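Pheromome Binding Protein (Epiphyas postvittana, PDB 6VQ5) probably binds small hydrophobic odorants such as pheromones and carries them, as other insect pheromone-binding proteins do. Local coordinates at residues Q107-K110 / A111-A115; I93-E96 / C97-H101; A51-C54 / M55-L59. All coordinates share one frame; numbering follows the deposited sequence.

Contact 1 of 3, residues Q107-K110 / A111-A115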
loop_
_atom_site.group_PDB
_atom_site.type_symbol
_atom_site.label_atom_id
_atom_site.label_comp_id
_atom_site.label_asym_id
_atom_site.label_seq_id
_atom_site.Cartn_x
_atom_site.Cartn_y
_atom_site.Cartn_z
ATOM N N GLN A 107 4.194 -9.690 9.037
ATOM C CA GLN A 107 4.293 -8.290 8.532
ATOM C C GLN A 107 3.860 -8.228 7.066
ATOM O O GLN A 107 3.495 -7.125 6.623
ATOM C CB GLN A 107 5.707 -7.727 8.701
ATOM C CG GLN A 107 6.094 -7.432 10.145
ATOM C CD GLN A 107 7.540 -6.990 10.210
ATOM O OE1 GLN A 107 8.098 -6.497 9.223
ATOM N NE2 GLN A 107 8.171 -7.162 11.368
ATOM N N CYS A 108 3.907 -9.357 6.347
ATOM C CA CYS A 108 3.383 -9.502 4.963
ATOM C C CYS A 108 1.843 -9.420 4.981
ATOM O O CYS A 108 1.270 -8.616 4.207
ATOM C CB CYS A 108 3.862 -10.799 4.313
ATOM S SG CYS A 108 5.594 -10.761 3.770
ATOM N N MET A 109 1.192 -10.196 5.856
ATOM C CA MET A 109 -0.283 -10.200 6.028
ATOM C C MET A 109 -0.730 -8.846 6.577
ATOM O O MET A 109 -1.739 -8.319 6.068
ATOM C CB MET A 109 -0.742 -11.335 6.946
ATOM C CG MET A 109 -0.613 -12.722 6.287
ATOM S SD MET A 109 -1.609 -12.922 4.743
ATOM C CE MET A 109 -3.255 -12.661 5.403
ATOM N N LYS A 110 0.027 -8.285 7.525
ATOM C CA LYS A 110 -0.250 -6.950 8.116
ATOM C C LYS A 110 -0.335 -5.900 7.000
ATOM O O LYS A 110 -1.271 -5.065 7.039
ATOM C CB LYS A 110 0.820 -6.562 9.132
ATOM C CG LYS A 110 0.489 -5.306 9.924
ATOM C CD LYS A 110 1.396 -5.017 11.100
ATOM C CE LYS A 110 2.208 -3.754 10.910
ATOM N NZ LYS A 110 2.706 -3.227 12.202
ATOM N N ALA A 111 0.591 -5.935 6.034
ATOM C CA ALA A 111 0.672 -4.946 4.933
ATOM C C ALA A 111 -0.500 -5.147 3.966
ATOM O O ALA A 111 -1.082 -4.142 3.492
ATOM C CB ALA A 111 2.004 -5.055 4.233
ATOM N N LEU A 112 -0.838 -6.396 3.659
ATOM C CA LEU A 112 -1.976 -6.684 2.751
ATOM C C LEU A 112 -3.255 -6.113 3.378
ATOM O O LEU A 112 -3.983 -5.388 2.680
ATOM C CB LEU A 112 -2.089 -8.191 2.509
ATOM C CG LEU A 112 -3.181 -8.609 1.537
ATOM C CD1 LEU A 112 -3.018 -7.871 0.226
ATOM C CD2 LEU A 112 -3.176 -10.105 1.322
ATOM N N GLU A 113 -3.483 -6.393 4.663
ATOM C CA GLU A 113 -4.686 -5.945 5.401
ATOM C C GLU A 113 -4.713 -4.411 5.471
ATOM O O GLU A 113 -5.758 -3.816 5.143
ATOM C CB GLU A 113 -4.730 -6.619 6.779
ATOM C CG GLU A 113 -5.070 -8.104 6.714
ATOM C CD GLU A 113 -6.240 -8.427 5.790
ATOM O OE1 GLU A 113 -7.351 -7.839 6.025
ATOM O OE2 GLU A 113 -6.054 -9.243 4.828
ATOM N N ILE A 114 -3.620 -3.768 5.861
ATOM C CA ILE A 114 -3.577 -2.274 5.901
ATOM C C ILE A 114 -3.886 -1.746 4.497
ATOM O O ILE A 114 -4.674 -0.795 4.402
ATOM C CB ILE A 114 -2.240 -1.743 6.465
ATOM C CG1 ILE A 114 -2.084 -2.098 7.947
ATOM C CG2 ILE A 114 -2.101 -0.243 6.237
ATOM C CD1 ILE A 114 -0.666 -2.010 8.457
ATOM N N ALA A 115 -3.305 -2.345 3.457
ATOM C CA ALA A 115 -3.451 -1.881 2.056
ATOM C C ALA A 115 -4.924 -1.964 1.630
ATOM O O ALA A 115 -5.396 -1.020 0.951
ATOM C CB ALA A 115 -2.564 -2.682 1.134
#

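Contact 2 of 3, residues I93-E96 / C97-H101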
loop_
_atom_site.group_PDB
_atom_site.type_symbol
_atom_site.label_atom_id
_atom_site.label_comp_id
_atom_site.label_asym_id
_atom_site.label_seq_id
_atom_site.Cartn_x
_atom_site.Cartn_y
_atom_site.Cartn_z
ATOM N N ILE A 93 -6.348 8.292 7.136
ATOM C CA ILE A 93 -7.013 6.985 6.856
ATOM C C ILE A 93 -5.977 5.857 6.974
ATOM O O ILE A 93 -6.321 4.809 7.558
ATOM C CB ILE A 93 -7.746 7.002 5.495
ATOM C CG1 ILE A 93 -9.146 7.613 5.629
ATOM C CG2 ILE A 93 -7.814 5.612 4.876
ATOM C CD1 ILE A 93 -9.570 8.437 4.439
ATOM N N LEU A 94 -4.766 6.045 6.453
ATOM C CA LEU A 94 -3.703 5.001 6.480
ATOM C C LEU A 94 -3.314 4.718 7.933
ATOM O O LEU A 94 -3.138 3.531 8.267
ATOM C CB LEU A 94 -2.497 5.465 5.653
ATOM C CG LEU A 94 -1.306 4.506 5.613
ATOM C CD1 LEU A 94 -1.695 3.181 4.974
ATOM C CD2 LEU A 94 -0.132 5.133 4.888
ATOM N N HIS A 95 -3.195 5.760 8.765
ATOM C CA HIS A 95 -2.816 5.629 10.194
ATOM C C HIS A 95 -3.883 4.818 10.924
ATOM O O HIS A 95 -3.505 3.963 11.736
ATOM C CB HIS A 95 -2.585 7.003 10.850
ATOM C CG HIS A 95 -2.080 6.910 12.254
ATOM N ND1 HIS A 95 -1.021 6.083 12.609
ATOM C CD2 HIS A 95 -2.505 7.493 13.397
ATOM C CE1 HIS A 95 -0.815 6.174 13.908
ATOM N NE2 HIS A 95 -1.713 7.034 14.416
ATOM N N GLU A 96 -5.164 5.076 10.658
ATOM C CA GLU A 96 -6.271 4.426 11.404
ATOM C C GLU A 96 -6.299 2.937 11.058
ATOM O O GLU A 96 -6.459 2.121 11.976
ATOM C CB GLU A 96 -7.595 5.153 11.173
ATOM C CG GLU A 96 -7.884 6.190 12.256
ATOM C CD GLU A 96 -7.825 5.681 13.697
ATOM O OE1 GLU A 96 -7.921 4.442 13.889
ATOM O OE2 GLU A 96 -7.679 6.510 14.629
ATOM N N CYS A 97 -6.100 2.605 9.787
ATOM C CA CYS A 97 -5.934 1.219 9.277
ATOM C C CYS A 97 -4.761 0.530 9.989
ATOM O O CYS A 97 -4.933 -0.624 10.444
ATOM C CB CYS A 97 -5.686 1.248 7.777
ATOM S SG CYS A 97 -7.155 1.671 6.808
ATOM N N GLU A 98 -3.617 1.219 10.070
ATOM C CA GLU A 98 -2.380 0.752 10.754
ATOM C C GLU A 98 -2.681 0.433 12.228
ATOM O O GLU A 98 -2.273 -0.644 12.684
ATOM C CB GLU A 98 -1.272 1.793 10.611
ATOM C CG GLU A 98 0.057 1.331 11.167
ATOM C CD GLU A 98 1.133 2.400 11.242
ATOM O OE1 GLU A 98 0.799 3.596 11.412
ATOM O OE2 GLU A 98 2.306 2.026 11.116
ATOM N N LYS A 99 -3.379 1.319 12.940
ATOM C CA LYS A 99 -3.816 1.062 14.341
ATOM C C LYS A 99 -4.722 -0.182 14.378
ATOM O O LYS A 99 -4.453 -1.090 15.200
ATOM C CB LYS A 99 -4.532 2.279 14.938
ATOM C CG LYS A 99 -3.624 3.361 15.503
ATOM C CD LYS A 99 -4.356 4.651 15.799
ATOM C CE LYS A 99 -5.629 4.443 16.596
ATOM N NZ LYS A 99 -6.000 5.649 17.376
ATOM N N THR A 100 -5.755 -0.227 13.532
ATOM C CA THR A 100 -6.782 -1.298 13.542
ATOM C C THR A 100 -6.098 -2.663 13.434
ATOM O O THR A 100 -6.506 -3.573 14.184
ATOM C CB THR A 100 -7.804 -1.090 12.418
ATOM O OG1 THR A 100 -8.354 0.205 12.646
ATOM C CG2 THR A 100 -8.899 -2.135 12.369
ATOM N N HIS A 101 -5.103 -2.794 12.548
ATOM C CA HIS A 101 -4.434 -4.085 12.241
ATOM C C HIS A 101 -3.017 -4.134 12.824
ATOM O O HIS A 101 -2.231 -4.979 12.354
ATOM C CB HIS A 101 -4.419 -4.337 10.731
ATOM C CG HIS A 101 -5.748 -4.188 10.080
ATOM N ND1 HIS A 101 -6.850 -4.922 10.469
ATOM C CD2 HIS A 101 -6.155 -3.388 9.073
ATOM C CE1 HIS A 101 -7.879 -4.588 9.723
ATOM N NE2 HIS A 101 -7.476 -3.654 8.851
#

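Contact 3 of 3, residues A51-C54 / M55-L59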
loop_
_atom_site.group_PDB
_atom_site.type_symbol
_atom_site.label_atom_id
_atom_site.label_comp_id
_atom_site.label_asym_id
_atom_site.label_seq_id
_atom_site.Cartn_x
_atom_site.Cartn_y
_atom_site.Cartn_z
ATOM N N ALA A 51 5.176 -8.103 -1.384
ATOM C CA ALA A 51 5.449 -7.110 -2.449
ATOM C C ALA A 51 5.263 -5.686 -1.905
ATOM O O ALA A 51 6.084 -4.796 -2.228
ATOM C CB ALA A 51 4.563 -7.368 -3.642
ATOM N N ILE A 52 4.231 -5.471 -1.091
ATOM C CA ILE A 52 3.827 -4.116 -0.600
ATOM C C ILE A 52 4.791 -3.681 0.513
ATOM O O ILE A 52 5.136 -2.478 0.574
ATOM C CB ILE A 52 2.352 -4.110 -0.152
ATOM C CG1 ILE A 52 1.410 -4.293 -1.342
ATOM C CG2 ILE A 52 2.032 -2.834 0.599
ATOM C CD1 ILE A 52 0.034 -4.783 -0.975
ATOM N N VAL A 53 5.230 -4.624 1.348
ATOM C CA VAL A 53 6.304 -4.371 2.354
ATOM C C VAL A 53 7.561 -3.940 1.597
ATOM O O VAL A 53 8.073 -2.851 1.888
ATOM C CB VAL A 53 6.554 -5.601 3.246
ATOM C CG1 VAL A 53 7.804 -5.456 4.101
ATOM C CG2 VAL A 53 5.337 -5.870 4.112
ATOM N N CYS A 54 8.005 -4.760 0.642
ATOM C CA CYS A 54 9.214 -4.514 -0.187
ATOM C C CYS A 54 9.148 -3.114 -0.809
ATOM O O CYS A 54 10.145 -2.376 -0.710
ATOM C CB CYS A 54 9.380 -5.555 -1.286
ATOM S SG CYS A 54 10.789 -5.175 -2.358
ATOM N N MET A 55 8.023 -2.771 -1.433
ATOM C CA MET A 55 7.868 -1.479 -2.148
ATOM C C MET A 55 7.858 -0.346 -1.120
ATOM O O MET A 55 8.511 0.684 -1.382
ATOM C CB MET A 55 6.597 -1.437 -3.003
ATOM C CG MET A 55 6.633 -2.353 -4.222
ATOM S SD MET A 55 4.994 -2.454 -5.033
ATOM C CE MET A 55 4.810 -0.754 -5.568
ATOM N N SER A 56 7.176 -0.553 0.010
ATOM C CA SER A 56 7.021 0.445 1.105
ATOM C C SER A 56 8.403 0.829 1.661
ATOM O O SER A 56 8.698 2.033 1.750
ATOM C CB SER A 56 6.076 -0.066 2.186
ATOM O OG SER A 56 4.741 -0.180 1.692
ATOM N N LYS A 57 9.242 -0.163 1.957
ATOM C CA LYS A 57 10.639 0.034 2.427
ATOM C C LYS A 57 11.433 0.866 1.413
ATOM O O LYS A 57 12.060 1.859 1.823
ATOM C CB LYS A 57 11.305 -1.323 2.660
ATOM C CG LYS A 57 10.940 -1.970 3.986
ATOM C CD LYS A 57 11.285 -3.436 4.074
ATOM C CE LYS A 57 11.163 -3.966 5.487
ATOM N NZ LYS A 57 11.454 -5.417 5.557
ATOM N N LYS A 58 11.406 0.475 0.139
ATOM C CA LYS A 58 12.158 1.147 -0.951
ATOM C C LYS A 58 11.669 2.584 -1.143
ATOM O O LYS A 58 12.487 3.409 -1.584
ATOM C CB LYS A 58 12.033 0.362 -2.254
ATOM C CG LYS A 58 12.840 -0.926 -2.294
ATOM C CD LYS A 58 12.679 -1.674 -3.597
ATOM C CE LYS A 58 13.525 -2.926 -3.666
ATOM N NZ LYS A 58 14.965 -2.611 -3.665
ATOM N N LEU A 59 10.406 2.887 -0.835
ATOM C CA LEU A 59 9.879 4.279 -0.895
ATOM C C LEU A 59 9.992 4.938 0.483
ATOM O O LEU A 59 9.491 6.062 0.624
ATOM C CB LEU A 59 8.431 4.259 -1.388
ATOM C CG LEU A 59 8.228 3.683 -2.791
ATOM C CD1 LEU A 59 6.748 3.566 -3.113
ATOM C CD2 LEU A 59 8.943 4.531 -3.835
#

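Contact 1 of 3, residues Q107-K110 / A111-A115
Two torsions set the pairing of Lys110 with Ile114. In Lys110 CG lies opposite the backbone N (chi1 -171°). In Ile114 CG1 stands beside the backbone N instead (chi1 -67°). The two chains then run side by side and point the same way, one turn apart on the helix. CG of Lys110 lies alongside CD1 of Ile114 at 3.8 Å. Further out the lysine chain bends at chi3, and its CE still passes CD1 of Ile114 at 4.2 Å. The aliphatic part of the lysine is thus spent on packing. CG1 of Ile114 also lies near the backbone oxygen of Lys110.

This is the first part of helix 107-121. In the six-helix fold of the PBP/GOBP family it is held to its neighbours by disulfides. Here Cys108 is joined to Cys50 of helix 46-58. The backbone bonds are those of an alpha helix. Ile114 N gives to Lys110 O at 2.9 Å, and Glu113 N gives to Met109 O at 3.0 Å, both nearly straight. Near the start of the helix, Ala111 N reaches Gln107 O at 3.2 Å.

CG of Glu113 stands beside its backbone N and lies near Met109 O; the chain then bends at chi2. Its carboxylate forms a salt bridge with Lys116 through OE2. Met109 approaches the same group loosely, with CE 4.5 Å from OE2 of Glu113. Ala111 faces Val53 of helix 46-58.

Contact 2 of 3, residues I93-E96 / C97-H101
Lys99 meets two residues of the preceding turn, His95 and Glu96. Its CG stands beside the backbone N (chi1 -83°), and with chi2 extended CG and CD come over one face of the His95 ring. The result is an off-centre CH-pi contact, with CD of Lys99 4.2 Å from the ring centroid of His95. The bend at chi3 (49°) then turns CE and NZ toward Glu96. NZ of Lys99 makes a salt bridge with OE2 of Glu96 at 3.3 Å, whose hydrogen bond is weak. Glu96 bends at chi2, which turns its carboxylate on toward Lys99.

The edge of the His95 ring is used by Glu98. ND1 of His95 gives a weak hydrogen bond to OE1 of Glu98 at 3.3 Å, with OE1 in the plane of the ring. The carboxylate is turned steeply against the ring, with 78° between their planes. Glu98 is extended beyond CG. Its other oxygen, OE2, accepts from Ile68 N, which, with the weaker bond to His95, limits the rotation of the carboxylate.

Glu96 O takes two bonds from Thr100. OG1 of Thr100 gives one at 2.8 Å, and N of Thr100 gives the other at 2.9 Å. They arrive from opposite faces of the carbonyl plane.

This is the last part of helix 84-100; His101 is the first residue to leave helical geometry. Cys97 is disulfide-bonded to Cys117 of helix 107-121, and Leu94 packs on Ile114 and Phe118 of that same helix.

Contact 3 of 3, residues A51-C54 / M55-L59
The peptide carbonyl of Ile52 is gripped on both faces by Ser56, whose N and OG both donate hydrogen bonds to O of Ile52. N of Ser56 comes to O of Ile52 at 2.9 Å, tilted from one side of the carbonyl plane. OG of Ser56 comes from the other side, at 2.6 Å from O of Ile52. The serine hydroxyl is placed there by chi1 (-67°), which sets OG beside its own backbone N. A polar group within the helix is thereby satisfied by the backbone one turn back. CG2 of Ile52 lies 3.9 Å from the same OG of Ser56.

Val53 and Lys57 run side by side. The lysine is extended beyond CG and lays its aliphatic length along the valine, with CE of Lys57 3.9 Å from CG1 of Val53. In the backbone, Lys57 N gives a nearly straight hydrogen bond to Val53 O at 2.9 Å.

Lys58 behaves differently. CE of its otherwise extended chain passes SG of Cys54 at 3.8 Å; the bend at chi4 (-66°) then turns NZ to salt bridges with Glu22 and Glu18 of helix 13-23. Cys54 is disulfide-bonded to Cys19 of that helix, so a disulfide and two charge pairs hold the same two helices together.

Met55 also reaches helix 13-23, at Val15, and touches Phe12, which lines the pocket of the bound 2-(2-methoxyethoxy)ethanol. Disulfide-linked helices around a ligand pocket are characteristic of the insect PBP/GOBP fold.

From the N terminus the order is contact 3 on helix 46-58, contact 2 at the end of helix 84-100, and contact 1 at the start of helix 107-121. Each is local to one helix. None closes a long loop, and none nests in or crosses another. Contact 1 joins the other two. Ala111 CB meets Val53 CG2 of contact 3 at 3.4 Å, and Ile114 CG2 meets Leu94 CD1 of contact 2 at 3.7 Å. Contacts 2 and 3 do not touch; their centres are about 17 Å apart. The cysteines of the three contacts belong to three different disulfides, which tie helices 13-23, 46-58, 84-100 and 107-121 together.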